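Local coordinates for aspartate aminotransferase, cytoplasmic (Schizosaccharomyces pombe 972h-, PDB 6JPK), which catalyses the pyridoxal 5'-phosphate-dependent transfer of an amino group between L-aspartate and 2-oxoglutarate, giving oxaloacetate and L-glutamate, at residues F183-C188 with E207-R212; Q201-F206 with L237-K242. The protein carries 1 engineered substitution. All coordinates share one frame; numbering follows the deposited sequence.

Both contacts depend on helix 199-211, which packs through its C-terminal end on the central sheet and through its middle on a neighbouring helix. Interaction 1 is wholly buried: three apolar residues, two from strand 182-186 and one from the helix, meet without a hydrogen bond. Interaction 2, where the same helix meets helix 235-241, grades from a buried pair of phenylalanines to a more exposed margin where Leu-203 lies against Glu-239, itself salt-bridged to Lys-242 of the same segment. Their centres are about 8 Å apart, and they touch directly: Leu-210 CD2 of residues 207-212 lies 3.9 Å from Phe-240 CE1 of residues 237-242.

Interaction 1 (F183-C188 with E207-R212); sequences FLLHAC and ESLLSR
Phe-183 and Leu-185 of strand 182-186 receive Leu-209 of helix 199-211 in a buried, purely apolar helix-on-sheet contact. Strand and helix are the first two elements of a beta-alpha-beta unit that strand 215-220 completes, the two strands being parallel neighbours in the mixed sheet of the large, cofactor-binding domain of this aminotransferase family. Phe-183 and Leu-185 both direct their side chains at the helix, and the nearest CA atoms are those of Phe-183 and Leu-209, 8.4 Å apart.

The fork of Leu-209 divides the work. Its CD2 methyl sits over one face of the Phe-183 ring, 4.2 Å from the ring centroid and 28° off the ring normal, a CH-pi contact. It is displaced toward the root of the ring, with CD2 of Leu-209 3.7 Å from CG of Phe-183 and 3.9 Å from CB. The other methyl turns to the next helix-facing residue of the same strand, where Leu-209 CD1 meets Leu-185 CD1 tip to tip at 3.7 Å. Both leucines carry CG opposite the carbonyl carbon (chi1 -73° in Leu-209, -55° in Leu-185) and continue extended at chi2, which sends their branched ends across the gap.

Helix 167-176 contributes Ile-174 against Phe-183 and Met-170 against Leu-185, while Val-216 and Phe-218 of the adjacent strand also touch Leu-185. The Phe-183 ring additionally stacks with Tyr-132.

No hydrogen bond crosses between the segments, and only 120 Å² is buried, so the pairing relies on the fit of methyls to a ring face and to one another. Such dispersion contacts have little directional demand; the position of the helix is therefore probably set by combined packing rather than by this leucine alone.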
loop_
_atom_site.group_PDB
_atom_site.type_symbol
_atom_site.label_atom_id
_atom_site.label_comp_id
_atom_site.label_asym_id
_atom_site.label_seq_id
_atom_site.Cartn_x
_atom_site.Cartn_y
_atom_site.Cartn_z
ATOM N N PHE A 183 -11.493 -20.958 -6.277
ATOM C CA PHE A 183 -12.638 -20.249 -6.834
ATOM C C PHE A 183 -12.772 -18.902 -6.144
ATOM O O PHE A 183 -12.875 -18.834 -4.909
ATOM C CB PHE A 183 -13.931 -21.064 -6.718
ATOM C CG PHE A 183 -14.171 -21.959 -7.902
ATOM C CD1 PHE A 183 -13.493 -23.165 -8.025
ATOM C CD2 PHE A 183 -15.044 -21.583 -8.908
ATOM C CE1 PHE A 183 -13.676 -23.980 -9.124
ATOM C CE2 PHE A 183 -15.244 -22.398 -10.018
ATOM C CZ PHE A 183 -14.557 -23.602 -10.124
ATOM N N LEU A 184 -12.759 -17.839 -6.949
ATOM C CA LEU A 184 -12.870 -16.462 -6.480
ATOM C C LEU A 184 -14.331 -16.054 -6.629
ATOM O O LEU A 184 -14.825 -15.896 -7.751
ATOM C CB LEU A 184 -11.952 -15.548 -7.289
ATOM C CG LEU A 184 -11.204 -14.410 -6.597
ATOM C CD1 LEU A 184 -10.687 -13.415 -7.639
ATOM C CD2 LEU A 184 -12.049 -13.711 -5.535
ATOM N N LEU A 185 -15.022 -15.902 -5.506
ATOM C CA LEU A 185 -16.459 -15.660 -5.475
ATOM C C LEU A 185 -16.747 -14.238 -5.019
ATOM O O LEU A 185 -16.090 -13.725 -4.108
ATOM C CB LEU A 185 -17.146 -16.644 -4.524
ATOM C CG LEU A 185 -16.868 -18.127 -4.807
ATOM C CD1 LEU A 185 -17.507 -19.013 -3.746
ATOM C CD2 LEU A 185 -17.356 -18.519 -6.215
ATOM N N HIS A 186 -17.738 -13.608 -5.651
ATOM C CA HIS A 186 -18.219 -12.292 -5.242
ATOM C C HIS A 186 -19.295 -12.495 -4.179
ATOM O O HIS A 186 -20.307 -13.151 -4.446
ATOM C CB HIS A 186 -18.799 -11.520 -6.430
ATOM C CG HIS A 186 -17.836 -11.286 -7.557
ATOM N ND1 HIS A 186 -17.554 -10.025 -8.043
ATOM C CD2 HIS A 186 -17.115 -12.151 -8.316
ATOM C CE1 HIS A 186 -16.685 -10.123 -9.038
ATOM N NE2 HIS A 186 -16.400 -11.402 -9.220
ATOM N N ALA A 187 -19.094 -11.922 -2.989
ATOM C CA ALA A 187 -20.026 -12.166 -1.884
ATOM C C ALA A 187 -21.397 -11.556 -2.150
ATOM O O ALA A 187 -22.416 -12.147 -1.783
ATOM C CB ALA A 187 -19.462 -11.618 -0.581
ATOM N N CYS A 188 -21.443 -10.356 -2.737
ATOM C CA CYS A 188 -22.698 -9.720 -3.146
ATOM C C CYS A 188 -22.378 -8.571 -4.091
ATOM O O CYS A 188 -21.239 -8.097 -4.155
ATOM C CB CYS A 188 -23.509 -9.203 -1.956
ATOM S SG CYS A 188 -22.743 -7.824 -1.069
ATOM N N GLU A 207 -22.571 -26.645 -2.323
ATOM C CA GLU A 207 -22.545 -28.107 -2.337
ATOM C C GLU A 207 -21.536 -28.637 -3.353
ATOM O O GLU A 207 -20.764 -29.557 -3.060
ATOM C CB GLU A 207 -23.943 -28.656 -2.640
ATOM C CG GLU A 207 -24.003 -30.180 -2.705
ATOM C CD GLU A 207 -24.640 -30.705 -3.992
ATOM O OE1 GLU A 207 -25.675 -30.139 -4.422
ATOM O OE2 GLU A 207 -24.100 -31.681 -4.575
ATOM N N SER A 208 -21.542 -28.085 -4.565
ATOM C CA SER A 208 -20.633 -28.588 -5.589
ATOM C C SER A 208 -19.190 -28.169 -5.316
ATOM O O SER A 208 -18.260 -28.940 -5.587
ATOM C CB SER A 208 -21.087 -28.117 -6.966
ATOM O OG SER A 208 -22.296 -28.761 -7.337
ATOM N N LEU A 209 -18.980 -26.953 -4.780
ATOM C CA LEU A 209 -17.631 -26.543 -4.392
ATOM C C LEU A 209 -17.037 -27.492 -3.355
ATOM O O LEU A 209 -15.858 -27.849 -3.437
ATOM C CB LEU A 209 -17.637 -25.108 -3.846
ATOM C CG LEU A 209 -17.833 -23.931 -4.808
ATOM C CD1 LEU A 209 -18.226 -22.675 -4.019
ATOM C CD2 LEU A 209 -16.569 -23.664 -5.616
ATOM N N LEU A 210 -17.833 -27.904 -2.362
ATOM C CA LEU A 210 -17.323 -28.832 -1.353
ATOM C C LEU A 210 -17.134 -30.234 -1.924
ATOM O O LEU A 210 -16.169 -30.920 -1.576
ATOM C CB LEU A 210 -18.261 -28.885 -0.151
ATOM C CG LEU A 210 -18.633 -27.521 0.423
ATOM C CD1 LEU A 210 -19.922 -27.670 1.174
ATOM C CD2 LEU A 210 -17.560 -26.961 1.310
ATOM N N SER A 211 -18.052 -30.681 -2.787
ATOM C CA SER A 211 -17.921 -32.005 -3.388
ATOM C C SER A 211 -16.631 -32.133 -4.196
ATOM O O SER A 211 -16.047 -33.220 -4.265
ATOM C CB SER A 211 -19.129 -32.294 -4.274
ATOM O OG SER A 211 -19.067 -33.608 -4.774
ATOM N N ARG A 212 -16.172 -31.042 -4.805
ATOM C CA ARG A 212 -14.928 -31.031 -5.563
ATOM C C ARG A 212 -13.738 -30.556 -4.742
ATOM O O ARG A 212 -12.628 -30.462 -5.282
ATOM C CB ARG A 212 -15.076 -30.156 -6.810
ATOM C CG ARG A 212 -16.043 -30.712 -7.845
ATOM C CD ARG A 212 -15.586 -32.078 -8.349
ATOM N NE ARG A 212 -14.545 -31.953 -9.372
ATOM C CZ ARG A 212 -13.900 -32.980 -9.919
ATOM N NH1 ARG A 212 -14.161 -34.233 -9.532
ATOM N NH2 ARG A 212 -12.984 -32.758 -10.853
#

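Interaction 2 (Q201-F206 with L237-K242); sequences QWLSIF and LNEFVK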
loop_
_atom_site.group_PDB
_atom_site.type_symbol
_atom_site.label_atom_id
_atom_site.label_comp_id
_atom_site.label_asym_id
_atom_site.label_seq_id
_atom_site.Cartn_x
_atom_site.Cartn_y
_atom_site.Cartn_z
ATOM N N GLN A 201 -29.660 -20.774 -5.165
ATOM C CA GLN A 201 -28.550 -21.067 -6.071
ATOM C C GLN A 201 -27.223 -21.152 -5.317
ATOM O O GLN A 201 -26.379 -22.008 -5.623
ATOM C CB GLN A 201 -28.481 -20.008 -7.169
ATOM C CG GLN A 201 -29.639 -20.081 -8.163
ATOM C CD GLN A 201 -29.675 -18.895 -9.096
ATOM O OE1 GLN A 201 -29.262 -17.790 -8.726
ATOM N NE2 GLN A 201 -30.169 -19.109 -10.315
ATOM N N TRP A 202 -27.026 -20.271 -4.326
ATOM C CA TRP A 202 -25.806 -20.300 -3.521
ATOM C C TRP A 202 -25.620 -21.643 -2.830
ATOM O O TRP A 202 -24.500 -22.170 -2.770
ATOM C CB TRP A 202 -25.840 -19.200 -2.463
ATOM C CG TRP A 202 -25.245 -17.880 -2.848
ATOM C CD1 TRP A 202 -25.860 -16.664 -2.804
ATOM C CD2 TRP A 202 -23.904 -17.637 -3.276
ATOM N NE1 TRP A 202 -24.985 -15.676 -3.190
ATOM C CE2 TRP A 202 -23.777 -16.250 -3.487
ATOM C CE3 TRP A 202 -22.794 -18.461 -3.503
ATOM C CZ2 TRP A 202 -22.590 -15.667 -3.931
ATOM C CZ3 TRP A 202 -21.619 -17.880 -3.928
ATOM C CH2 TRP A 202 -21.527 -16.493 -4.145
ATOM N N LEU A 203 -26.694 -22.186 -2.252
ATOM C CA LEU A 203 -26.578 -23.450 -1.530
ATOM C C LEU A 203 -26.126 -24.565 -2.463
ATOM O O LEU A 203 -25.286 -25.395 -2.099
ATOM C CB LEU A 203 -27.917 -23.803 -0.879
ATOM C CG LEU A 203 -28.426 -22.856 0.213
ATOM C CD1 LEU A 203 -29.783 -23.340 0.717
ATOM C CD2 LEU A 203 -27.420 -22.752 1.357
ATOM N N SER A 204 -26.669 -24.592 -3.680
ATOM C CA SER A 204 -26.225 -25.571 -4.668
ATOM C C SER A 204 -24.784 -25.305 -5.110
ATOM O O SER A 204 -24.014 -26.247 -5.332
ATOM C CB SER A 204 -27.188 -25.547 -5.852
ATOM O OG SER A 204 -26.652 -26.226 -6.970
ATOM N N ILE A 205 -24.398 -24.032 -5.236
ATOM C CA ILE A 205 -23.009 -23.700 -5.553
ATOM C C ILE A 205 -22.071 -24.207 -4.456
ATOM O O ILE A 205 -21.027 -24.813 -4.736
ATOM C CB ILE A 205 -22.856 -22.183 -5.771
ATOM C CG1 ILE A 205 -23.482 -21.758 -7.097
ATOM C CG2 ILE A 205 -21.384 -21.772 -5.741
ATOM C CD1 ILE A 205 -23.669 -20.245 -7.204
ATOM N N PHE A 206 -22.427 -23.967 -3.190
ATOM C CA PHE A 206 -21.584 -24.427 -2.085
ATOM C C PHE A 206 -21.462 -25.943 -2.077
ATOM O O PHE A 206 -20.371 -26.485 -1.858
ATOM C CB PHE A 206 -22.142 -23.940 -0.743
ATOM C CG PHE A 206 -22.054 -22.451 -0.547
ATOM C CD1 PHE A 206 -21.056 -21.717 -1.169
ATOM C CD2 PHE A 206 -22.977 -21.789 0.256
ATOM C CE1 PHE A 206 -20.970 -20.347 -0.984
ATOM C CE2 PHE A 206 -22.898 -20.416 0.447
ATOM C CZ PHE A 206 -21.893 -19.695 -0.174
ATOM N N LEU A 237 -21.095 -15.418 2.924
ATOM C CA LEU A 237 -19.964 -15.690 3.803
ATOM C C LEU A 237 -20.370 -16.522 5.002
ATOM O O LEU A 237 -19.708 -17.506 5.351
ATOM C CB LEU A 237 -19.366 -14.381 4.316
ATOM C CG LEU A 237 -18.104 -13.840 3.694
ATOM C CD1 LEU A 237 -18.366 -13.604 2.226
ATOM C CD2 LEU A 237 -17.746 -12.553 4.422
ATOM N N ASN A 238 -21.423 -16.092 5.690
ATOM C CA ASN A 238 -21.812 -16.758 6.922
ATOM C C ASN A 238 -22.461 -18.103 6.648
ATOM O O ASN A 238 -22.382 -19.011 7.485
ATOM C CB ASN A 238 -22.723 -15.838 7.731
ATOM C CG ASN A 238 -21.934 -14.722 8.403
ATOM O OD1 ASN A 238 -21.264 -14.943 9.414
ATOM N ND2 ASN A 238 -21.966 -13.544 7.819
ATOM N N GLU A 239 -23.092 -18.257 5.489
ATOM C CA GLU A 239 -23.611 -19.576 5.142
ATOM C C GLU A 239 -22.471 -20.562 4.928
ATOM O O GLU A 239 -22.545 -21.718 5.368
ATOM C CB GLU A 239 -24.492 -19.488 3.898
ATOM C CG GLU A 239 -25.407 -20.695 3.712
ATOM C CD GLU A 239 -26.488 -20.807 4.802
ATOM O OE1 GLU A 239 -26.740 -19.824 5.556
ATOM O OE2 GLU A 239 -27.093 -21.891 4.901
ATOM N N PHE A 240 -21.391 -20.108 4.280
ATOM C CA PHE A 240 -20.270 -20.995 4.008
ATOM C C PHE A 240 -19.597 -21.457 5.294
ATOM O O PHE A 240 -19.066 -22.573 5.340
ATOM C CB PHE A 240 -19.263 -20.314 3.073
ATOM C CG PHE A 240 -18.231 -21.255 2.516
ATOM C CD1 PHE A 240 -18.561 -22.142 1.506
ATOM C CD2 PHE A 240 -16.936 -21.262 3.008
ATOM C CE1 PHE A 240 -17.621 -23.027 0.993
ATOM C CE2 PHE A 240 -15.983 -22.146 2.499
ATOM C CZ PHE A 240 -16.324 -23.029 1.493
ATOM N N VAL A 241 -19.643 -20.640 6.353
ATOM C CA VAL A 241 -19.036 -21.025 7.631
ATOM C C VAL A 241 -19.599 -22.349 8.135
ATOM O O VAL A 241 -18.879 -23.146 8.752
ATOM C CB VAL A 241 -19.227 -19.910 8.682
ATOM C CG1 VAL A 241 -18.729 -20.385 10.065
ATOM C CG2 VAL A 241 -18.496 -18.638 8.262
ATOM N N LYS A 242 -20.883 -22.611 7.869
ATOM C CA LYS A 242 -21.538 -23.832 8.331
ATOM C C LYS A 242 -20.852 -25.099 7.838
ATOM O O LYS A 242 -21.027 -26.157 8.449
ATOM C CB LYS A 242 -22.993 -23.858 7.860
ATOM C CG LYS A 242 -23.808 -22.652 8.296
ATOM C CD LYS A 242 -25.236 -22.754 7.764
ATOM C CE LYS A 242 -26.120 -21.655 8.336
ATOM N NZ LYS A 242 -27.497 -21.731 7.765
#
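The segments 201-206 of helix 199-211 and 237-241 of helix 235-241 run in broadly the same direction, the axes of these short segments 11.0 Å apart at closest approach and crossing at -44°, in a helix-helix packing within the aminotransferase large domain. Phe-206 and Phe-240 form its buried side as an edge-to-face pair, with ring planes tilted at 61° and centroids 5.4 Å apart. The first torsion of Phe-240 swings its ring across, placing CD1 over one face of Phe-206, while Trp-202 O lies above the opposite face. Phe-240 touches Val-216 and Phe-206 touches Phe-218, both of strand 215-220.

Toward the surface, Glu-239 spans the gap with its aliphatic part: CB lies 3.9 Å from Phe-206 CE2, and CG and OE2 of Glu-239 both lie 3.7 Å from Leu-203 CD2. A bend at chi2 turns the carboxylate back toward Lys-242, three residues on. Shortening Glu-239 to an alanine removes the carboxylate and CG, which is likely to leave Lys-242 without its salt-bridge partner and a gap beside Leu-203. Lys-242 NZ reaches Glu-239 OE2 from the syn side at 2.9 Å, 32° out of the carboxylate plane.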